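Local coordinates for programmed cell death 6-interacting protein (Homo sapiens, PDB 5WA1) that helps sort cargo into multivesicular bodies and takes part in endocytosis, membrane repair and cytokinesis, here as its Bro1 domain, part of which interacts with CHMP4 proteins, at residues L90-Q95 with V366-F372; T113-K117 with Y139-V144; W116-F120 with P196-I200; L145-A150 with A180-I184. All blocks are in the same frame, centred on the assembly; numbering follows the deposited sequence.

All four contacts lie within the Bro1 domain and meet along helix 137-157. Its start packs on strand 114-117 in contact 2, and its middle packs on helix 164-191 in contact 4; their centres are about 12 Å apart. Contacts 2 and 3 share Trp116 and Lys117, with centres about 9 Å apart. Contact 1 lies across the helix from contact 3, their centres about 23 Å apart. Its centre is about 17 Å from that of contact 2, and the two are joined by Tyr92 OH and Glu140 OE2, 2.5 Å apart. Phe146 of contact 4 packs on Ala119 and Ile200 of contact 3. Segments 196-200 (from Thr197) and 366-372 belong to the region that interacts with CHMP4 proteins.

Contact 1: L90-Q95 with V366-F372; sequences LRYYDQ and VPISQKF
Asp94, on helix 83-97, points its carboxylate into the turn of loop 366-372 and binds the backbone there. Asp94 OD1 accepts from Ile368 N at 2.9 Å through its syn lone pair, and the bond is nearly straight (166°). OD2 has two donors. Ser369 N meets Asp94 OD2 on the syn side at 2.8 Å, and Ser369 OG meets it on the anti side, also at 2.8 Å. Both reach OD2 from the same face of the carboxylate, somewhat out of its plane. Ser369 OG sits between its own backbone N and carbonyl carbon (chi1 78°), which lets hydroxyl and amide converge on one oxygen.

The CB of Asp94 is used as well. Asp94 CB lies over one face of the Phe372 ring, 3.4 Å from Phe372 CE1, in a CH-pi contact offset toward the rim. Phe372 has CG anti to its backbone N (chi1 173°), which swings the ring back over Asp94 CB. The ring also crosses the side chain of Gln95 at about a right angle. The amide end of Gln95 binds Asp374 and Leu375, further along the same tail.

Beside the carboxylate, Ile368 brings CG1 against Asp94 OD1 and extends CD1 to the helix. Ile368 CD1 meets Leu90 CD2 at 3.5 Å and Tyr93 CD2 at 3.6 Å. Val366 CG2 touches the Tyr93 ring at CE2. A cis peptide bond precedes Pro367, whose CA and CB lie against Asp94 OD2.

One buried carboxylate thus pins a C-terminal tail that has no regular structure here to an early helix of the Bro1 domain. Three donors on Ile368 and Ser369 probably stabilise its negative charge.

Contact 2: T113-K117 with Y139-V144; sequences TFTWK and YEKSCV
Cys143 CB and SG both lie over one face of the Trp116 indole, one atom to each ring. Cys143 CB sits over the six-membered ring of Trp116, 3.4 Å from the centroid. Cys143 SG sits over the five-membered ring of Trp116, 3.8 Å from that centroid, a sulfur-aromatic contact. With SG beside its own backbone N, Cys143 spreads both atoms along the indole.

At the ring edge, Trp116 NE1 donates to Glu140 OE1 at 2.9 Å. The oxygen lies in the indole plane, and NE1 meets it nearly along its C-O axis. The same indole turns an edge to the face of Tyr139, a T-shaped pair with planes at 77°. Tyr139 OH, 3.3 Å from Trp116 CB, bonds to Leu132 O of the neighbouring strand.

In this mainly helical Bro1 domain, strand 114-117 pairs antiparallel with strand 131-134, and its Thr115 and Lys117 also bond to the backbone of Ser34 and Lys32. The contact lays one face of strand 114-117 on the start of the helix, with Phe114 and Trp116 both directed to it.

Phe114 stacks on Glu140. Glu140 CB lies over the centre of the Phe114 ring, 3.8 Å from the centroid, and the bend at chi2 (85°) brings the carboxylate across the CD1 side, 28° from the ring plane. Glu140 OE2 turns toward helices 56-75 and 83-97, where it forms a salt bridge with Arg71 and a hydrogen bond with Tyr92.

Contact 3: W116-F120 with P196-I200; sequences WKDAF and PTVDI
Asp199 packs against the turn that follows strand 114-117. Asp199 CB lies against the Phe120 ring, 3.6 Å from Phe120 CD2, and is also near Asp118 OD2. Its CG, placed between the backbone N and the carbonyl carbon (chi1 61°), sets the carboxylate of Asp199 against that of Asp118, the two stacked with planes 27° apart. Asp199 OD1 stays with its own loop and accepts from Thr197 OG1 at 2.6 Å, on the syn side. Asp199 OD2 reaches across to Ala119 N at 2.7 Å. That donor comes from above the carboxylate plane. Lys31 forms a salt bridge with the same OD2.

Asp118 answers from the other segment. Asp118 OD2 accepts from Asp199 N at 3.1 Å, on the syn side. A water that donates to this OD2 also accepts from Val198 N. Asp118 OD2 and Asp199 OD1 are 3.4 Å apart, two acceptors with no bond between them. The charge of Lys31 and the surrounding N-H groups probably ease their repulsion.

Asp118 OD1 accepts from Phe120 N at 2.7 Å and from Asp121 N. The bond to Phe120 N is that of an Asx turn, where the chain leaves the strand beside the loop before helix 202-226.

Contact 4: L145-A150 with A180-I184; sequences LFNCAA and AFLHI
Phe146 and Phe181 form the aromatic part of this contact. They make a T-shaped pair in which the edge of Phe181 meets the face of Phe146. The centroids are 5.4 Å apart and the planes at 68°. Phe181 CE1 lies 3.8 Å from Phe146 CE2, toward the rim of that ring.

One CH-pi contact adds to it. Ala149 CB sits over the centre of the Phe181 ring, 3.5 Å from the centroid. Phe181 has CG beside its backbone N (chi1 -73°), which lays the ring across Ala149. Phe181 therefore uses a face for one partner and an edge for the other.

The segments, on helices 137-157 and 164-191, run antiparallel at 156°, their axes approaching to 9.1 Å, as in the helical hairpins of the TPR clan to which the Bro1 domain belongs. The CA atoms are nearest at Ala149 and Ala180, and the CB atoms of these two residues touch at 3.8 Å.

Aliphatic contacts follow. Leu145 places CD1 on Ala180 CB and CD2 against Ile184 CG1, the two side chains Leu145 and Ile184 sliding past each other in opposite directions. Ile184 CD1 extends to the Phe146 backbone, 3.4 Å from Phe146 N. No hydrogen bond crosses between the segments.

A carbon-to-ring-edge contact stands apart. Leu145 CD2 lies at the edge of the His183 ring, 3.6 Å from His183 ND1, a buried nitrogen with no polar partner in the model.

Contact 1: L90-Q95 with V366-F372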
loop_
_atom_site.group_PDB
_atom_site.type_symbol
_atom_site.label_atom_id
_atom_site.label_comp_id
_atom_site.label_asym_id
_atom_site.label_seq_id
_atom_site.Cartn_x
_atom_site.Cartn_y
_atom_site.Cartn_z
ATOM N N LEU A 90 7.304 12.655 5.833
ATOM C CA LEU A 90 6.880 12.226 7.162
ATOM C C LEU A 90 7.103 13.328 8.186
ATOM O O LEU A 90 6.235 13.595 9.028
ATOM C CB LEU A 90 7.638 10.970 7.574
ATOM C CG LEU A 90 7.379 9.745 6.700
ATOM C CD1 LEU A 90 8.229 8.585 7.180
ATOM C CD2 LEU A 90 5.906 9.397 6.712
ATOM N N ARG A 91 8.266 13.978 8.128
ATOM C CA ARG A 91 8.551 15.064 9.056
ATOM C C ARG A 91 7.545 16.198 8.899
ATOM O O ARG A 91 7.068 16.758 9.894
ATOM C CB ARG A 91 9.975 15.575 8.847
ATOM C CG ARG A 91 10.338 16.730 9.774
ATOM C CD ARG A 91 11.622 17.434 9.354
ATOM N NE ARG A 91 11.776 18.709 10.052
ATOM C CZ ARG A 91 12.702 19.619 9.765
ATOM N NH1 ARG A 91 13.574 19.401 8.789
ATOM N NH2 ARG A 91 12.752 20.751 10.455
ATOM N N TYR A 92 7.202 16.547 7.656
ATOM C CA TYR A 92 6.261 17.644 7.457
ATOM C C TYR A 92 4.865 17.271 7.951
ATOM O O TYR A 92 4.151 18.133 8.477
ATOM C CB TYR A 92 6.243 18.062 5.983
ATOM C CG TYR A 92 5.247 19.151 5.659
ATOM C CD1 TYR A 92 5.392 20.432 6.187
ATOM C CD2 TYR A 92 4.157 18.901 4.832
ATOM C CE1 TYR A 92 4.479 21.431 5.901
ATOM C CE2 TYR A 92 3.234 19.899 4.540
ATOM C CZ TYR A 92 3.401 21.160 5.078
ATOM O OH TYR A 92 2.496 22.158 4.798
ATOM N N TYR A 93 4.468 16.000 7.825
ATOM C CA TYR A 93 3.198 15.572 8.405
ATOM C C TYR A 93 3.217 15.686 9.923
ATOM O O TYR A 93 2.248 16.163 10.527
ATOM C CB TYR A 93 2.870 14.133 7.989
ATOM C CG TYR A 93 1.551 13.655 8.546
ATOM C CD1 TYR A 93 0.353 14.039 7.964
ATOM C CD2 TYR A 93 1.503 12.828 9.665
ATOM C CE1 TYR A 93 -0.860 13.608 8.470
ATOM C CE2 TYR A 93 0.292 12.386 10.177
ATOM C CZ TYR A 93 -0.884 12.780 9.576
ATOM O OH TYR A 93 -2.092 12.352 10.083
ATOM N N ASP A 94 4.308 15.255 10.561
ATOM C CA ASP A 94 4.421 15.396 12.009
ATOM C C ASP A 94 4.332 16.857 12.431
ATOM O O ASP A 94 3.686 17.182 13.433
ATOM C CB ASP A 94 5.735 14.792 12.506
ATOM C CG ASP A 94 5.731 13.274 12.496
ATOM O OD1 ASP A 94 4.641 12.679 12.356
ATOM O OD2 ASP A 94 6.820 12.680 12.641
ATOM N N GLN A 95 4.970 17.752 11.677
ATOM C CA GLN A 95 5.012 19.149 12.087
ATOM C C GLN A 95 3.626 19.780 12.026
ATOM O O GLN A 95 3.223 20.487 12.956
ATOM C CB GLN A 95 6.008 19.918 11.221
ATOM C CG GLN A 95 6.456 21.245 11.823
ATOM C CD GLN A 95 7.035 21.088 13.214
ATOM O OE1 GLN A 95 8.225 20.808 13.380
ATOM N NE2 GLN A 95 6.192 21.269 14.226
ATOM N N VAL A 366 1.732 9.910 15.397
ATOM C CA VAL A 366 2.679 11.012 15.419
ATOM C C VAL A 366 3.500 10.941 16.702
ATOM O O VAL A 366 2.935 10.886 17.793
ATOM C CB VAL A 366 1.944 12.352 15.290
ATOM C CG1 VAL A 366 2.923 13.516 15.375
ATOM C CG2 VAL A 366 1.159 12.389 13.988
ATOM N N PRO A 367 4.839 10.947 16.576
ATOM C CA PRO A 367 5.597 11.133 15.332
ATOM C C PRO A 367 5.779 9.877 14.473
ATOM O O PRO A 367 6.174 8.822 14.982
ATOM C CB PRO A 367 6.955 11.626 15.838
ATOM C CG PRO A 367 7.114 10.930 17.150
ATOM C CD PRO A 367 5.731 10.853 17.748
ATOM N N ILE A 368 5.492 9.995 13.171
ATOM C CA ILE A 368 5.791 8.905 12.244
ATOM C C ILE A 368 7.148 9.074 11.572
ATOM O O ILE A 368 7.633 8.129 10.932
ATOM C CB ILE A 368 4.699 8.730 11.162
ATOM C CG1 ILE A 368 4.550 9.974 10.277
ATOM C CG2 ILE A 368 3.363 8.368 11.796
ATOM C CD1 ILE A 368 3.436 9.824 9.218
ATOM N N SER A 369 7.785 10.235 11.705
ATOM C CA SER A 369 9.131 10.438 11.183
ATOM C C SER A 369 10.172 10.154 12.263
ATOM O O SER A 369 9.894 10.215 13.463
ATOM C CB SER A 369 9.305 11.868 10.664
ATOM O OG SER A 369 9.507 12.774 11.734
ATOM N N GLN A 370 11.390 9.853 11.816
ATOM C CA GLN A 370 12.481 9.545 12.732
ATOM C C GLN A 370 13.109 10.814 13.287
ATOM O O GLN A 370 13.231 11.825 12.587
ATOM C CB GLN A 370 13.551 8.708 12.033
ATOM C CG GLN A 370 13.105 7.288 11.732
ATOM C CD GLN A 370 12.701 6.529 12.983
ATOM O OE1 GLN A 370 13.551 6.051 13.736
ATOM N NE2 GLN A 370 11.396 6.415 13.212
ATOM N N LYS A 371 13.515 10.747 14.554
ATOM C CA LYS A 371 14.212 11.843 15.226
ATOM C C LYS A 371 13.443 13.152 15.068
ATOM O O LYS A 371 14.004 14.197 14.732
ATOM C CB LYS A 371 15.646 11.974 14.703
ATOM C CG LYS A 371 16.550 10.796 15.044
ATOM C CD LYS A 371 17.893 10.875 14.321
ATOM C CE LYS A 371 17.725 10.698 12.815
ATOM N NZ LYS A 371 19.024 10.442 12.125
ATOM N N PHE A 372 12.135 13.084 15.297
ATOM C CA PHE A 372 11.299 14.257 15.113
ATOM C C PHE A 372 11.512 15.257 16.243
ATOM O O PHE A 372 11.657 14.881 17.410
ATOM C CB PHE A 372 9.823 13.871 15.033
ATOM C CG PHE A 372 8.897 15.057 15.006
ATOM C CD1 PHE A 372 8.821 15.869 13.886
ATOM C CD2 PHE A 372 8.116 15.373 16.108
ATOM C CE1 PHE A 372 7.980 16.969 13.862
ATOM C CE2 PHE A 372 7.270 16.467 16.089
ATOM C CZ PHE A 372 7.202 17.267 14.965
#

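Contact 2: T113-K117 with Y139-V144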
loop_
_atom_site.group_PDB
_atom_site.type_symbol
_atom_site.label_atom_id
_atom_site.label_comp_id
_atom_site.label_asym_id
_atom_site.label_seq_id
_atom_site.Cartn_x
_atom_site.Cartn_y
_atom_site.Cartn_z
ATOM N N THR A 113 -4.734 29.038 2.477
ATOM C CA THR A 113 -5.486 28.221 1.530
ATOM C C THR A 113 -4.549 27.252 0.822
ATOM O O THR A 113 -3.620 27.664 0.118
ATOM C CB THR A 113 -6.227 29.085 0.508
ATOM O OG1 THR A 113 -7.273 29.812 1.169
ATOM C CG2 THR A 113 -6.838 28.209 -0.575
ATOM N N PHE A 114 -4.805 25.965 1.000
ATOM C CA PHE A 114 -4.034 24.925 0.339
ATOM C C PHE A 114 -4.815 24.431 -0.869
ATOM O O PHE A 114 -6.009 24.120 -0.762
ATOM C CB PHE A 114 -3.734 23.775 1.296
ATOM C CG PHE A 114 -3.144 24.222 2.603
ATOM C CD1 PHE A 114 -1.791 24.503 2.711
ATOM C CD2 PHE A 114 -3.948 24.363 3.723
ATOM C CE1 PHE A 114 -1.249 24.914 3.920
ATOM C CE2 PHE A 114 -3.417 24.773 4.932
ATOM C CZ PHE A 114 -2.066 25.049 5.031
ATOM N N THR A 115 -4.148 24.393 -2.017
ATOM C CA THR A 115 -4.741 23.938 -3.264
ATOM C C THR A 115 -4.042 22.660 -3.688
ATOM O O THR A 115 -2.817 22.644 -3.835
ATOM C CB THR A 115 -4.617 25.004 -4.351
ATOM O OG1 THR A 115 -5.275 26.197 -3.915
ATOM C CG2 THR A 115 -5.256 24.522 -5.642
ATOM N N TRP A 116 -4.822 21.599 -3.885
ATOM C CA TRP A 116 -4.303 20.289 -4.247
ATOM C C TRP A 116 -5.069 19.756 -5.446
ATOM O O TRP A 116 -6.266 20.015 -5.607
ATOM C CB TRP A 116 -4.418 19.295 -3.093
ATOM C CG TRP A 116 -3.470 19.564 -1.975
ATOM C CD1 TRP A 116 -3.607 20.494 -0.986
ATOM C CD2 TRP A 116 -2.236 18.882 -1.723
ATOM N NE1 TRP A 116 -2.531 20.438 -0.133
ATOM C CE2 TRP A 116 -1.674 19.457 -0.563
ATOM C CE3 TRP A 116 -1.550 17.846 -2.364
ATOM C CZ2 TRP A 116 -0.460 19.026 -0.030
ATOM C CZ3 TRP A 116 -0.342 17.420 -1.832
ATOM C CH2 TRP A 116 0.189 18.012 -0.680
ATOM N N LYS A 117 -4.362 19.037 -6.276
ATOM C CA LYS A 117 -4.917 18.459 -7.455
ATOM C C LYS A 117 -5.224 16.972 -7.231
ATOM O O LYS A 117 -4.605 16.329 -6.420
ATOM C CB LYS A 117 -3.911 18.627 -8.553
ATOM C CG LYS A 117 -4.446 18.407 -9.930
ATOM C CD LYS A 117 -3.314 18.440 -10.919
ATOM C CE LYS A 117 -3.798 17.961 -12.266
ATOM N NZ LYS A 117 -2.671 17.409 -13.053
ATOM N N TYR A 139 -7.356 19.469 5.752
ATOM C CA TYR A 139 -7.190 19.160 4.334
ATOM C C TYR A 139 -5.718 18.972 3.988
ATOM O O TYR A 139 -5.351 18.025 3.283
ATOM C CB TYR A 139 -7.801 20.279 3.488
ATOM C CG TYR A 139 -7.734 20.077 1.983
ATOM C CD1 TYR A 139 -8.084 18.865 1.402
ATOM C CD2 TYR A 139 -7.364 21.128 1.145
ATOM C CE1 TYR A 139 -8.041 18.694 0.021
ATOM C CE2 TYR A 139 -7.319 20.968 -0.231
ATOM C CZ TYR A 139 -7.656 19.751 -0.788
ATOM O OH TYR A 139 -7.612 19.607 -2.160
ATOM N N GLU A 140 -4.861 19.874 4.476
ATOM C CA GLU A 140 -3.433 19.761 4.205
ATOM C C GLU A 140 -2.871 18.469 4.783
ATOM O O GLU A 140 -2.174 17.720 4.088
ATOM C CB GLU A 140 -2.695 20.982 4.765
ATOM C CG GLU A 140 -1.181 20.894 4.670
ATOM C CD GLU A 140 -0.633 21.341 3.323
ATOM O OE1 GLU A 140 -1.409 21.436 2.346
ATOM O OE2 GLU A 140 0.588 21.613 3.248
ATOM N N LYS A 141 -3.172 18.187 6.057
ATOM C CA LYS A 141 -2.774 16.920 6.673
ATOM C C LYS A 141 -3.175 15.723 5.817
ATOM O O LYS A 141 -2.378 14.796 5.608
ATOM C CB LYS A 141 -3.410 16.781 8.060
ATOM C CG LYS A 141 -2.853 17.684 9.140
ATOM C CD LYS A 141 -3.786 17.713 10.348
ATOM C CE LYS A 141 -4.182 16.308 10.788
ATOM N NZ LYS A 141 -5.283 16.337 11.797
ATOM N N SER A 142 -4.423 15.709 5.339
ATOM C CA SER A 142 -4.924 14.542 4.615
ATOM C C SER A 142 -4.181 14.337 3.305
ATOM O O SER A 142 -3.868 13.198 2.934
ATOM C CB SER A 142 -6.422 14.687 4.345
ATOM O OG SER A 142 -7.164 14.592 5.540
ATOM N N CYS A 143 -3.922 15.422 2.576
ATOM C CA CYS A 143 -3.225 15.314 1.301
ATOM C C CYS A 143 -1.755 14.981 1.507
ATOM O O CYS A 143 -1.173 14.223 0.724
ATOM C CB CYS A 143 -3.365 16.616 0.514
ATOM S SG CYS A 143 -5.061 17.053 0.109
ATOM N N VAL A 144 -1.134 15.556 2.540
ATOM C CA VAL A 144 0.251 15.215 2.844
ATOM C C VAL A 144 0.364 13.747 3.237
ATOM O O VAL A 144 1.273 13.040 2.787
ATOM C CB VAL A 144 0.805 16.155 3.932
ATOM C CG1 VAL A 144 2.081 15.596 4.530
ATOM C CG2 VAL A 144 1.065 17.506 3.333
#

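Contact 3: W116-F120 with P196-I200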
loop_
_atom_site.group_PDB
_atom_site.type_symbol
_atom_site.label_atom_id
_atom_site.label_comp_id
_atom_site.label_asym_id
_atom_site.label_seq_id
_atom_site.Cartn_x
_atom_site.Cartn_y
_atom_site.Cartn_z
ATOM N N TRP A 116 -4.822 21.599 -3.885
ATOM C CA TRP A 116 -4.303 20.289 -4.247
ATOM C C TRP A 116 -5.069 19.756 -5.446
ATOM O O TRP A 116 -6.266 20.015 -5.607
ATOM C CB TRP A 116 -4.418 19.295 -3.093
ATOM C CG TRP A 116 -3.470 19.564 -1.975
ATOM C CD1 TRP A 116 -3.607 20.494 -0.986
ATOM C CD2 TRP A 116 -2.236 18.882 -1.723
ATOM N NE1 TRP A 116 -2.531 20.438 -0.133
ATOM C CE2 TRP A 116 -1.674 19.457 -0.563
ATOM C CE3 TRP A 116 -1.550 17.846 -2.364
ATOM C CZ2 TRP A 116 -0.460 19.026 -0.030
ATOM C CZ3 TRP A 116 -0.342 17.420 -1.832
ATOM C CH2 TRP A 116 0.189 18.012 -0.680
ATOM N N LYS A 117 -4.362 19.037 -6.276
ATOM C CA LYS A 117 -4.917 18.459 -7.455
ATOM C C LYS A 117 -5.224 16.972 -7.231
ATOM O O LYS A 117 -4.605 16.329 -6.420
ATOM C CB LYS A 117 -3.911 18.627 -8.553
ATOM C CG LYS A 117 -4.446 18.407 -9.930
ATOM C CD LYS A 117 -3.314 18.440 -10.919
ATOM C CE LYS A 117 -3.798 17.961 -12.266
ATOM N NZ LYS A 117 -2.671 17.409 -13.053
ATOM N N ASP A 118 -6.209 16.445 -7.939
ATOM C CA ASP A 118 -6.552 15.033 -7.798
ATOM C C ASP A 118 -5.401 14.157 -8.273
ATOM O O ASP A 118 -4.790 14.419 -9.314
ATOM C CB ASP A 118 -7.817 14.710 -8.589
ATOM C CG ASP A 118 -8.409 13.362 -8.219
ATOM O OD1 ASP A 118 -7.977 12.338 -8.796
ATOM O OD2 ASP A 118 -9.303 13.324 -7.348
ATOM N N ALA A 119 -5.105 13.101 -7.501
ATOM C CA ALA A 119 -4.030 12.195 -7.878
ATOM C C ALA A 119 -4.374 11.390 -9.127
ATOM O O ALA A 119 -3.468 10.970 -9.859
ATOM C CB ALA A 119 -3.707 11.247 -6.724
ATOM N N PHE A 120 -5.664 11.167 -9.392
ATOM C CA PHE A 120 -6.094 10.236 -10.429
ATOM C C PHE A 120 -6.866 10.906 -11.553
ATOM O O PHE A 120 -6.576 10.654 -12.728
ATOM C CB PHE A 120 -6.957 9.121 -9.817
ATOM C CG PHE A 120 -6.301 8.409 -8.675
ATOM C CD1 PHE A 120 -5.075 7.788 -8.845
ATOM C CD2 PHE A 120 -6.908 8.367 -7.429
ATOM C CE1 PHE A 120 -4.473 7.131 -7.800
ATOM C CE2 PHE A 120 -6.303 7.722 -6.371
ATOM C CZ PHE A 120 -5.087 7.098 -6.558
ATOM N N PRO A 196 -14.491 15.976 -0.326
ATOM C CA PRO A 196 -13.142 15.915 -0.893
ATOM C C PRO A 196 -13.164 15.569 -2.376
ATOM O O PRO A 196 -14.179 15.153 -2.939
ATOM C CB PRO A 196 -12.482 14.795 -0.082
ATOM C CG PRO A 196 -13.624 13.865 0.223
ATOM C CD PRO A 196 -14.825 14.769 0.451
ATOM N N THR A 197 -12.005 15.742 -3.008
ATOM C CA THR A 197 -11.796 15.134 -4.311
ATOM C C THR A 197 -11.916 13.620 -4.180
ATOM O O THR A 197 -11.823 13.055 -3.085
ATOM C CB THR A 197 -10.435 15.532 -4.890
ATOM O OG1 THR A 197 -9.434 15.476 -3.863
ATOM C CG2 THR A 197 -10.490 16.953 -5.452
ATOM N N VAL A 198 -12.156 12.957 -5.313
ATOM C CA VAL A 198 -12.410 11.520 -5.269
ATOM C C VAL A 198 -11.169 10.755 -4.809
ATOM O O VAL A 198 -11.286 9.701 -4.173
ATOM C CB VAL A 198 -12.912 11.027 -6.641
ATOM C CG1 VAL A 198 -13.150 9.520 -6.624
ATOM C CG2 VAL A 198 -14.194 11.750 -7.022
ATOM N N ASP A 199 -9.970 11.282 -5.075
ATOM C CA ASP A 199 -8.760 10.520 -4.776
ATOM C C ASP A 199 -8.586 10.291 -3.273
ATOM O O ASP A 199 -8.149 9.213 -2.853
ATOM C CB ASP A 199 -7.532 11.217 -5.366
ATOM C CG ASP A 199 -7.305 12.613 -4.792
ATOM O OD1 ASP A 199 -8.225 13.168 -4.146
ATOM O OD2 ASP A 199 -6.199 13.160 -5.011
ATOM N N ILE A 200 -8.947 11.272 -2.443
ATOM C CA ILE A 200 -8.805 11.125 -0.995
ATOM C C ILE A 200 -10.126 10.763 -0.327
ATOM O O ILE A 200 -10.196 10.693 0.904
ATOM C CB ILE A 200 -8.196 12.390 -0.357
ATOM C CG1 ILE A 200 -9.106 13.598 -0.563
ATOM C CG2 ILE A 200 -6.798 12.626 -0.915
ATOM C CD1 ILE A 200 -8.659 14.844 0.211
HETATM O O HOH W 1 -11.934 14.429 -8.025
#

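Contact 4: L145-A150 with A180-I184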
loop_
_atom_site.group_PDB
_atom_site.type_symbol
_atom_site.label_atom_id
_atom_site.label_comp_id
_atom_site.label_asym_id
_atom_site.label_seq_id
_atom_site.Cartn_x
_atom_site.Cartn_y
_atom_site.Cartn_z
ATOM N N LEU A 145 -0.563 13.255 4.063
ATOM C CA LEU A 145 -0.507 11.843 4.431
ATOM C C LEU A 145 -0.746 10.947 3.221
ATOM O O LEU A 145 -0.178 9.853 3.141
ATOM C CB LEU A 145 -1.520 11.528 5.535
ATOM C CG LEU A 145 -1.434 10.085 6.057
ATOM C CD1 LEU A 145 -0.009 9.759 6.491
ATOM C CD2 LEU A 145 -2.432 9.840 7.193
ATOM N N PHE A 146 -1.575 11.396 2.274
ATOM C CA PHE A 146 -1.746 10.668 1.021
ATOM C C PHE A 146 -0.418 10.505 0.298
ATOM O O PHE A 146 -0.103 9.424 -0.209
ATOM C CB PHE A 146 -2.749 11.405 0.125
ATOM C CG PHE A 146 -3.116 10.649 -1.134
ATOM C CD1 PHE A 146 -2.318 10.725 -2.268
ATOM C CD2 PHE A 146 -4.265 9.873 -1.176
ATOM C CE1 PHE A 146 -2.651 10.026 -3.416
ATOM C CE2 PHE A 146 -4.616 9.177 -2.326
ATOM C CZ PHE A 146 -3.807 9.254 -3.447
ATOM N N ASN A 147 0.364 11.582 0.218
ATOM C CA ASN A 147 1.634 11.510 -0.496
ATOM C C ASN A 147 2.660 10.686 0.267
ATOM O O ASN A 147 3.512 10.052 -0.360
ATOM C CB ASN A 147 2.161 12.923 -0.783
ATOM C CG ASN A 147 1.462 13.566 -1.972
ATOM O OD1 ASN A 147 0.440 13.065 -2.433
ATOM N ND2 ASN A 147 2.010 14.670 -2.474
ATOM N N CYS A 148 2.612 10.686 1.605
ATOM C CA CYS A 148 3.463 9.764 2.356
ATOM C C CYS A 148 3.167 8.328 1.949
ATOM O O CYS A 148 4.078 7.554 1.626
ATOM C CB CYS A 148 3.250 9.924 3.860
ATOM S SG CYS A 148 3.696 11.540 4.550
ATOM N N ALA A 149 1.884 7.962 1.959
ATOM C CA ALA A 149 1.486 6.610 1.572
ATOM C C ALA A 149 1.858 6.318 0.122
ATOM O O ALA A 149 2.389 5.244 -0.189
ATOM C CB ALA A 149 -0.018 6.438 1.789
ATOM N N ALA A 150 1.588 7.268 -0.779
ATOM C CA ALA A 150 1.880 7.071 -2.196
ATOM C C ALA A 150 3.376 6.908 -2.434
ATOM O O ALA A 150 3.809 6.002 -3.157
ATOM C CB ALA A 150 1.332 8.252 -3.006
ATOM N N ALA A 180 -1.739 4.219 6.335
ATOM C CA ALA A 180 -1.913 5.649 6.112
ATOM C C ALA A 180 -3.131 5.932 5.241
ATOM O O ALA A 180 -3.888 6.864 5.527
ATOM C CB ALA A 180 -0.651 6.250 5.488
ATOM N N PHE A 181 -3.342 5.142 4.178
ATOM C CA PHE A 181 -4.577 5.281 3.410
ATOM C C PHE A 181 -5.787 5.008 4.290
ATOM O O PHE A 181 -6.818 5.677 4.168
ATOM C CB PHE A 181 -4.586 4.336 2.203
ATOM C CG PHE A 181 -3.659 4.749 1.093
ATOM C CD1 PHE A 181 -3.674 6.041 0.593
ATOM C CD2 PHE A 181 -2.773 3.823 0.537
ATOM C CE1 PHE A 181 -2.818 6.418 -0.441
ATOM C CE2 PHE A 181 -1.913 4.192 -0.488
ATOM C CZ PHE A 181 -1.937 5.486 -0.986
ATOM N N LEU A 182 -5.670 4.033 5.196
ATOM C CA LEU A 182 -6.787 3.711 6.080
ATOM C C LEU A 182 -7.040 4.830 7.081
ATOM O O LEU A 182 -8.197 5.117 7.423
ATOM C CB LEU A 182 -6.519 2.400 6.809
ATOM C CG LEU A 182 -7.688 1.918 7.656
ATOM C CD1 LEU A 182 -8.880 1.631 6.759
ATOM C CD2 LEU A 182 -7.288 0.691 8.443
ATOM N N HIS A 183 -5.976 5.465 7.579
ATOM C CA HIS A 183 -6.163 6.619 8.456
ATOM C C HIS A 183 -6.886 7.746 7.731
ATOM O O HIS A 183 -7.748 8.415 8.312
ATOM C CB HIS A 183 -4.818 7.104 8.997
ATOM C CG HIS A 183 -4.945 8.091 10.115
ATOM N ND1 HIS A 183 -4.631 9.425 9.970
ATOM C CD2 HIS A 183 -5.350 7.938 11.397
ATOM C CE1 HIS A 183 -4.841 10.052 11.113
ATOM N NE2 HIS A 183 -5.279 9.173 11.996
ATOM N N ILE A 184 -6.555 7.970 6.456
ATOM C CA ILE A 184 -7.265 8.994 5.694
ATOM C C ILE A 184 -8.735 8.624 5.557
ATOM O O ILE A 184 -9.621 9.477 5.694
ATOM C CB ILE A 184 -6.611 9.206 4.318
ATOM C CG1 ILE A 184 -5.145 9.604 4.478
ATOM C CG2 ILE A 184 -7.357 10.280 3.529
ATOM C CD1 ILE A 184 -4.429 9.756 3.171
#